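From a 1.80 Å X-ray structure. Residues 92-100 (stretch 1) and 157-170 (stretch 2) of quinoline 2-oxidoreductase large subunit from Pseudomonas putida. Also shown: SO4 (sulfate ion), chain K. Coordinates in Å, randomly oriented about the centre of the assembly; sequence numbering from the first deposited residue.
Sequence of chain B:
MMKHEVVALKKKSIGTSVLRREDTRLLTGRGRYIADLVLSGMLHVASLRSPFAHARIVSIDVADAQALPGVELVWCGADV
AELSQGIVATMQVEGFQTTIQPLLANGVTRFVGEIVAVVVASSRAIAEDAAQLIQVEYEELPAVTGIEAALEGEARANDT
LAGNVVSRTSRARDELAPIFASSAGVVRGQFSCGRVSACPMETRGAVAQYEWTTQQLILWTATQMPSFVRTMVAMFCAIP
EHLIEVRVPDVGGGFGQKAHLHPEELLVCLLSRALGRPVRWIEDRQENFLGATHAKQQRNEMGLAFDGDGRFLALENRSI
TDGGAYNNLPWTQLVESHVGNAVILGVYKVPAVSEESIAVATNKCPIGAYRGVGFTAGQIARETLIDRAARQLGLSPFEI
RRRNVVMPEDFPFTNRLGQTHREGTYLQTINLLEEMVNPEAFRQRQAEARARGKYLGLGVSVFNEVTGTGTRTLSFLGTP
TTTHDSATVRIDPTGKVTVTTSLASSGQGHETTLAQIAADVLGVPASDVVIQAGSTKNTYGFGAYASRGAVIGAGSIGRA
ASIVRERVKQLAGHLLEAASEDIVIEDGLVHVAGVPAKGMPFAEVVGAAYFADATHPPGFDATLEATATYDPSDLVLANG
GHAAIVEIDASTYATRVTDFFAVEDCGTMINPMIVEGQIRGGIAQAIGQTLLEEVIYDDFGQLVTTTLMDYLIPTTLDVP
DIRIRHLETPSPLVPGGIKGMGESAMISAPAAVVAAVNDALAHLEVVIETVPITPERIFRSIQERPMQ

Stretch 1 (92-100) QVEGFQTTI
Stretch 2 (157-170) ANDTLAGNVVSRTS

Across this contact, which buries 511 Å² with both sides summed, one backbone hydrogen bond joins the two stretches, Gln-97 N to Val-166 O (2.9 Å, N-H...O angle 154°); where the chains diverge, water 1 bridges the two backbones and water 2 joins Glu-94 O to the Thr-169 hydroxyl. The CA atoms of Gln-97 and Val-166 lie 5.0 Å apart and those of Phe-96 and Ser-167 4.8 Å, but the gap widens to 8.0 Å between Glu-94 and Thr-169, so the register runs antiparallel and splays toward Glu-94. The same Val-166 O receives a CA-H...O contact from Phe-96 CA (3.5 Å, 142° at H). Val-166 departs from its extended neighbours at phi/psi -71/-38, within the strand that begins at Val-165.

Stretch 1 reaches this point through a type II turn, Val-93 to Phe-96, closed by Phe-96 N to Val-93 O (3.0 Å). Gly-95, at 85/-2, takes a conformation in which a CB would jam against the preceding carbonyl. In the widened gap, water 1 donates to Glu-94 O (2.8 Å) and accepts from Arg-168 N (3.1 Å); water 2 donates to Glu-94 O (2.7 Å) and lies 2.7 Å from Thr-169 OG1. Val-93 (chi1 t) points toward stretch 2, its CG1 3.9 Å from OG1 of Thr-169 (m).

The Phe-96 side chain (t, chi2 82°) leaves sideways and meets the strand obliquely: CE1 is 3.9 Å from Val-166 CG1 (chi1 t), CD1 3.7 Å from Ser-167 CB (chi1 t). Gln-97, chi1 m and chi2 t with chi3 -95°, points toward stretch 2 and has 117 Å² covered, the largest share of any residue here. Its amide end enters the bend from Leu-161 to Val-165, among backbone polar groups.

That bend follows a type I turn, Asn-158 to Leu-161, closed by Leu-161 N to Asn-158 O (3.0 Å). Leu-161 (m, t) points toward stretch 1; its CD2 lies 3.3 Å from Thr-98 O, a close approach of a methyl to a carbonyl, and 3.8 Å from CG2 of Thr-99 (p), a methyl-to-methyl contact beside the start of the strand at Thr-99. Thr-98 (m) points away. Water 3 accepts from Ile-100 N (3.1 Å) and sits 2.8 Å from Thr-160 OG1 (chi1 p), tying the strand to the turn. Within stretch 2, Ala-157 N donates to Asn-164 OD1 (2.9 Å), linking the start of the stretch to the residue just before the strand.

Arg-168 (t, t, t, chi4 145°) starts sideways, but its end leads away to a sulfate, probably from the crystallisation liquor, where NH1 donates to SO4 O4 (3.3 Å).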

ATOM      1  N   GLN B  92     -35.002 -13.124   9.714  1.00 25.93           N
ATOM      2  CA  GLN B  92     -35.992 -14.105   9.284  1.00 25.81           C
ATOM      3  C   GLN B  92     -36.696 -14.602  10.545  1.00 24.65           C
ATOM      4  O   GLN B  92     -36.609 -15.777  10.902  1.00 24.53           O
ATOM      5  CB  GLN B  92     -35.297 -15.273   8.573  1.00 26.99           C
ATOM      6  N   VAL B  93     -37.383 -13.686  11.218  1.00 24.27           N
ATOM      7  CA  VAL B  93     -38.095 -13.989  12.450  1.00 23.40           C
ATOM      8  C   VAL B  93     -39.516 -13.450  12.350  1.00 24.13           C
ATOM      9  O   VAL B  93     -39.718 -12.290  12.010  1.00 22.35           O
ATOM     10  CB  VAL B  93     -37.383 -13.339  13.661  1.00 23.59           C
ATOM     11  CG1 VAL B  93     -38.223 -13.496  14.914  1.00 23.10           C
ATOM     12  CG2 VAL B  93     -36.003 -13.978  13.857  1.00 22.90           C
ATOM     13  N   GLU B  94     -40.496 -14.296  12.649  1.00 25.60           N
ATOM     14  CA  GLU B  94     -41.896 -13.893  12.570  1.00 28.44           C
ATOM     15  C   GLU B  94     -42.216 -12.651  13.401  1.00 27.18           C
ATOM     16  O   GLU B  94     -41.963 -12.612  14.606  1.00 26.98           O
ATOM     17  CB  GLU B  94     -42.805 -15.045  13.010  1.00 32.00           C
ATOM     18  CG  GLU B  94     -44.290 -14.745  12.841  1.00 39.16           C
ATOM     19  CD  GLU B  94     -45.184 -15.815  13.442  1.00 44.00           C
ATOM     20  OE1 GLU B  94     -46.422 -15.702  13.300  1.00 47.11           O
ATOM     21  OE2 GLU B  94     -44.654 -16.765  14.059  1.00 47.11           O
ATOM     22  N   GLY B  95     -42.778 -11.639  12.745  1.00 26.44           N
ATOM     23  CA  GLY B  95     -43.143 -10.416  13.438  1.00 25.23           C
ATOM     24  C   GLY B  95     -42.025  -9.399  13.595  1.00 25.82           C
ATOM     25  O   GLY B  95     -42.245  -8.310  14.123  1.00 26.36           O
ATOM     26  N   PHE B  96     -40.828  -9.737  13.135  1.00 23.93           N
ATOM     27  CA  PHE B  96     -39.696  -8.821  13.258  1.00 23.59           C
ATOM     28  C   PHE B  96     -39.905  -7.586  12.392  1.00 22.72           C
ATOM     29  O   PHE B  96     -40.284  -7.698  11.229  1.00 24.73           O
ATOM     30  CB  PHE B  96     -38.395  -9.506  12.826  1.00 23.30           C
ATOM     31  CG  PHE B  96     -37.170  -8.662  13.047  1.00 22.54           C
ATOM     32  CD1 PHE B  96     -36.571  -8.599  14.304  1.00 23.80           C
ATOM     33  CD2 PHE B  96     -36.633  -7.908  12.009  1.00 23.69           C
ATOM     34  CE1 PHE B  96     -35.448  -7.789  14.523  1.00 22.93           C
ATOM     35  CE2 PHE B  96     -35.511  -7.096  12.217  1.00 23.34           C
ATOM     36  CZ  PHE B  96     -34.921  -7.040  13.479  1.00 20.71           C
ATOM     37  N   GLN B  97     -39.646  -6.412  12.958  1.00 22.30           N
ATOM     38  CA  GLN B  97     -39.794  -5.169  12.215  1.00 21.91           C
ATOM     39  C   GLN B  97     -38.466  -4.685  11.643  1.00 22.06           C
ATOM     40  O   GLN B  97     -37.554  -4.311  12.378  1.00 20.96           O
ATOM     41  CB  GLN B  97     -40.390  -4.075  13.102  1.00 23.24           C
ATOM     42  CG  GLN B  97     -41.857  -4.277  13.457  1.00 24.23           C
ATOM     43  CD  GLN B  97     -42.509  -2.989  13.907  1.00 24.89           C
ATOM     44  OE1 GLN B  97     -42.599  -2.702  15.104  1.00 28.75           O
ATOM     45  NE2 GLN B  97     -42.948  -2.189  12.944  1.00 22.91           N
ATOM     46  N   THR B  98     -38.372  -4.696  10.319  1.00 21.43           N
ATOM     47  CA  THR B  98     -37.173  -4.250   9.628  1.00 23.21           C
ATOM     48  C   THR B  98     -36.984  -2.757   9.842  1.00 22.86           C
ATOM     49  O   THR B  98     -37.953  -2.019   9.986  1.00 23.08           O
ATOM     50  CB  THR B  98     -37.289  -4.488   8.106  1.00 21.98           C
ATOM     51  OG1 THR B  98     -37.306  -5.892   7.840  1.00 23.75           O
ATOM     52  CG2 THR B  98     -36.130  -3.843   7.369  1.00 24.11           C
ATOM     53  N   THR B  99     -35.735  -2.314   9.889  1.00 22.75           N
ATOM     54  CA  THR B  99     -35.467  -0.892  10.021  1.00 21.53           C
ATOM     55  C   THR B  99     -34.463  -0.533   8.945  1.00 21.72           C
ATOM     56  O   THR B  99     -33.682  -1.374   8.501  1.00 22.21           O
ATOM     57  CB  THR B  99     -34.874  -0.502  11.402  1.00 23.20           C
ATOM     58  OG1 THR B  99     -33.661  -1.228  11.635  1.00 21.01           O
ATOM     59  CG2 THR B  99     -35.874  -0.782  12.520  1.00 22.67           C
ATOM     60  N   ILE B 100     -34.521   0.712   8.497  1.00 21.06           N
ATOM     61  CA  ILE B 100     -33.592   1.210   7.503  1.00 21.66           C
ATOM     62  C   ILE B 100     -33.014   2.444   8.175  1.00 21.69           C
ATOM     63  O   ILE B 100     -33.719   3.427   8.376  1.00 19.90           O
ATOM     64  CB  ILE B 100     -34.313   1.618   6.198  1.00 22.02           C
ATOM     65  CG1 ILE B 100     -35.028   0.404   5.602  1.00 23.34           C
ATOM     66  CG2 ILE B 100     -33.307   2.187   5.208  1.00 21.95           C
ATOM     67  CD1 ILE B 100     -35.697   0.671   4.256  1.00 24.93           C
ATOM     68  N   ALA B 157     -40.817   5.835  18.944  1.00 26.11           N
ATOM     69  CA  ALA B 157     -39.400   6.129  18.723  1.00 24.23           C
ATOM     70  C   ALA B 157     -39.016   6.296  17.261  1.00 23.34           C
ATOM     71  O   ALA B 157     -38.358   7.269  16.889  1.00 22.61           O
ATOM     72  CB  ALA B 157     -38.537   5.033  19.356  1.00 24.77           C
ATOM     73  N   ASN B 158     -39.429   5.342  16.434  1.00 21.75           N
ATOM     74  CA  ASN B 158     -39.109   5.353  15.012  1.00 22.01           C
ATOM     75  C   ASN B 158     -40.412   5.364  14.214  1.00 22.58           C
ATOM     76  O   ASN B 158     -41.113   4.357  14.144  1.00 20.55           O
ATOM     77  CB  ASN B 158     -38.268   4.112  14.694  1.00 19.93           C
ATOM     78  CG  ASN B 158     -37.734   4.102  13.279  1.00 22.38           C
ATOM     79  OD1 ASN B 158     -36.625   3.617  13.025  1.00 22.60           O
ATOM     80  ND2 ASN B 158     -38.519   4.613  12.344  1.00 18.95           N
ATOM     81  N   ASP B 159     -40.725   6.509  13.611  1.00 24.66           N
ATOM     82  CA  ASP B 159     -41.965   6.661  12.856  1.00 27.45           C
ATOM     83  C   ASP B 159     -42.145   5.792  11.616  1.00 28.13           C
ATOM     84  O   ASP B 159     -43.234   5.763  11.039  1.00 27.82           O
ATOM     85  CB  ASP B 159     -42.193   8.134  12.476  1.00 28.97           C
ATOM     86  CG  ASP B 159     -41.065   8.718  11.645  1.00 31.34           C
ATOM     87  OD1 ASP B 159     -40.460   7.985  10.836  1.00 34.56           O
ATOM     88  OD2 ASP B 159     -40.797   9.928  11.786  1.00 35.29           O
ATOM     89  N   THR B 160     -41.100   5.088  11.194  1.00 27.48           N
ATOM     90  CA  THR B 160     -41.228   4.221  10.029  1.00 27.53           C
ATOM     91  C   THR B 160     -41.730   2.852  10.478  1.00 27.02           C
ATOM     92  O   THR B 160     -41.990   1.976   9.656  1.00 28.60           O
ATOM     93  CB  THR B 160     -39.880   4.013   9.303  1.00 28.22           C
ATOM     94  OG1 THR B 160     -38.992   3.267  10.148  1.00 26.69           O
ATOM     95  CG2 THR B 160     -39.243   5.352   8.953  1.00 28.16           C
ATOM     96  N   LEU B 161     -41.866   2.674  11.788  1.00 27.14           N
ATOM     97  CA  LEU B 161     -42.318   1.401  12.339  1.00 28.00           C
ATOM     98  C   LEU B 161     -43.752   1.450  12.846  1.00 28.00           C
ATOM     99  O   LEU B 161     -44.322   2.523  13.047  1.00 28.82           O
ATOM    100  CB  LEU B 161     -41.413   0.970  13.499  1.00 26.46           C
ATOM    101  CG  LEU B 161     -39.906   0.876  13.257  1.00 27.68           C
ATOM    102  CD1 LEU B 161     -39.225   0.387  14.523  1.00 25.72           C
ATOM    103  CD2 LEU B 161     -39.622  -0.062  12.103  1.00 27.68           C
ATOM    104  N   ALA B 162     -44.326   0.270  13.056  1.00 28.53           N
ATOM    105  CA  ALA B 162     -45.678   0.156  13.575  1.00 29.66           C
ATOM    106  C   ALA B 162     -45.531  -0.159  15.061  1.00 29.72           C
ATOM    107  O   ALA B 162     -45.388  -1.321  15.453  1.00 32.92           O
ATOM    108  CB  ALA B 162     -46.418  -0.961  12.865  1.00 29.55           C
ATOM    109  N   GLY B 163     -45.544   0.878  15.886  1.00 28.47           N
ATOM    110  CA  GLY B 163     -45.399   0.672  17.315  1.00 26.95           C
ATOM    111  C   GLY B 163     -43.930   0.561  17.674  1.00 26.36           C
ATOM    112  O   GLY B 163     -43.074   0.546  16.792  1.00 26.99           O
ATOM    113  N   ASN B 164     -43.631   0.470  18.963  1.00 24.69           N
ATOM    114  CA  ASN B 164     -42.242   0.385  19.404  1.00 23.95           C
ATOM    115  C   ASN B 164     -41.703  -1.027  19.585  1.00 23.74           C
ATOM    116  O   ASN B 164     -40.514  -1.202  19.849  1.00 23.79           O
ATOM    117  CB  ASN B 164     -42.059   1.170  20.702  1.00 21.89           C
ATOM    118  CG  ASN B 164     -42.355   2.644  20.535  1.00 22.30           C
ATOM    119  OD1 ASN B 164     -41.896   3.275  19.582  1.00 23.59           O
ATOM    120  ND2 ASN B 164     -43.119   3.205  21.466  1.00 21.89           N
ATOM    121  N   VAL B 165     -42.559  -2.037  19.456  1.00 21.82           N
ATOM    122  CA  VAL B 165     -42.091  -3.405  19.614  1.00 21.77           C
ATOM    123  C   VAL B 165     -41.460  -3.906  18.319  1.00 22.83           C
ATOM    124  O   VAL B 165     -42.155  -4.272  17.369  1.00 22.77           O
ATOM    125  CB  VAL B 165     -43.232  -4.351  20.039  1.00 21.46           C
ATOM    126  CG1 VAL B 165     -42.691  -5.773  20.208  1.00 21.43           C
ATOM    127  CG2 VAL B 165     -43.844  -3.859  21.353  1.00 22.44           C
ATOM    128  N   VAL B 166     -40.132  -3.907  18.284  1.00 20.92           N
ATOM    129  CA  VAL B 166     -39.391  -4.357  17.113  1.00 21.67           C
ATOM    130  C   VAL B 166     -39.508  -5.869  16.936  1.00 21.11           C
ATOM    131  O   VAL B 166     -39.604  -6.365  15.814  1.00 22.29           O
ATOM    132  CB  VAL B 166     -37.898  -3.963  17.224  1.00 20.37           C
ATOM    133  CG1 VAL B 166     -37.088  -4.634  16.125  1.00 20.66           C
ATOM    134  CG2 VAL B 166     -37.766  -2.449  17.130  1.00 22.06           C
ATOM    135  N   SER B 167     -39.497  -6.599  18.043  1.00 21.56           N
ATOM    136  CA  SER B 167     -39.615  -8.052  17.971  1.00 22.41           C
ATOM    137  C   SER B 167     -40.129  -8.629  19.271  1.00 22.46           C
ATOM    138  O   SER B 167     -39.801  -8.151  20.358  1.00 22.25           O
ATOM    139  CB  SER B 167     -38.270  -8.692  17.621  1.00 22.12           C
ATOM    140  OG  SER B 167     -38.395 -10.105  17.524  1.00 23.04           O
ATOM    141  N   ARG B 168     -40.933  -9.676  19.146  1.00 23.78           N
ATOM    142  CA  ARG B 168     -41.530 -10.331  20.294  1.00 25.69           C
ATOM    143  C   ARG B 168     -41.620 -11.817  19.988  1.00 26.48           C
ATOM    144  O   ARG B 168     -42.333 -12.227  19.072  1.00 25.62           O
ATOM    145  CB  ARG B 168     -42.922  -9.750  20.519  1.00 28.40           C
ATOM    146  CG  ARG B 168     -43.620 -10.219  21.759  1.00 32.11           C
ATOM    147  CD  ARG B 168     -44.813  -9.320  22.011  1.00 34.22           C
ATOM    148  NE  ARG B 168     -45.095  -9.226  23.433  1.00 36.48           N
ATOM    149  CZ  ARG B 168     -45.541  -8.129  24.026  1.00 38.82           C
ATOM    150  NH1 ARG B 168     -45.761  -7.025  23.320  1.00 38.67           N
ATOM    151  NH2 ARG B 168     -45.758  -8.138  25.328  1.00 41.37           N
ATOM    152  N   THR B 169     -40.895 -12.621  20.753  1.00 25.62           N
ATOM    153  CA  THR B 169     -40.886 -14.054  20.530  1.00 26.74           C
ATOM    154  C   THR B 169     -40.933 -14.833  21.832  1.00 26.90           C
ATOM    155  O   THR B 169     -40.436 -14.386  22.862  1.00 25.58           O
ATOM    156  CB  THR B 169     -39.613 -14.487  19.755  1.00 27.22           C
ATOM    157  OG1 THR B 169     -39.483 -13.702  18.563  1.00 28.89           O
ATOM    158  CG2 THR B 169     -39.694 -15.957  19.376  1.00 26.76           C
ATOM    159  N   SER B 170     -41.542 -16.010  21.770  1.00 28.46           N
ATOM    160  CA  SER B 170     -41.644 -16.892  22.917  1.00 28.94           C
ATOM    161  C   SER B 170     -41.511 -18.305  22.382  1.00 30.10           C
ATOM    162  O   SER B 170     -42.394 -18.798  21.683  1.00 32.34           O
ATOM    163  CB  SER B 170     -42.991 -16.713  23.616  1.00 29.97           C
ATOM    164  OG  SER B 170     -43.124 -17.648  24.670  1.00 33.22           O
TER
HETATM  165  S   SO4 K3101     -46.772  -6.297  27.284  1.00 59.62           S
HETATM  166  O1  SO4 K3101     -47.813  -7.342  27.200  1.00 60.20           O
HETATM  167  O2  SO4 K3101     -47.066  -5.396  28.416  1.00 61.12           O
HETATM  168  O3  SO4 K3101     -45.461  -6.930  27.497  1.00 60.55           O
HETATM  169  O4  SO4 K3101     -46.746  -5.523  26.029  1.00 59.83           O
HETATM  170  O   HOH W   1     -40.866 -10.652  16.195  1.00 22.95           O
HETATM  171  O   HOH W   2     -41.105 -14.350  16.446  1.00 32.67           O
HETATM  172  O   HOH W   3     -37.453   1.666   8.497  1.00 33.09           O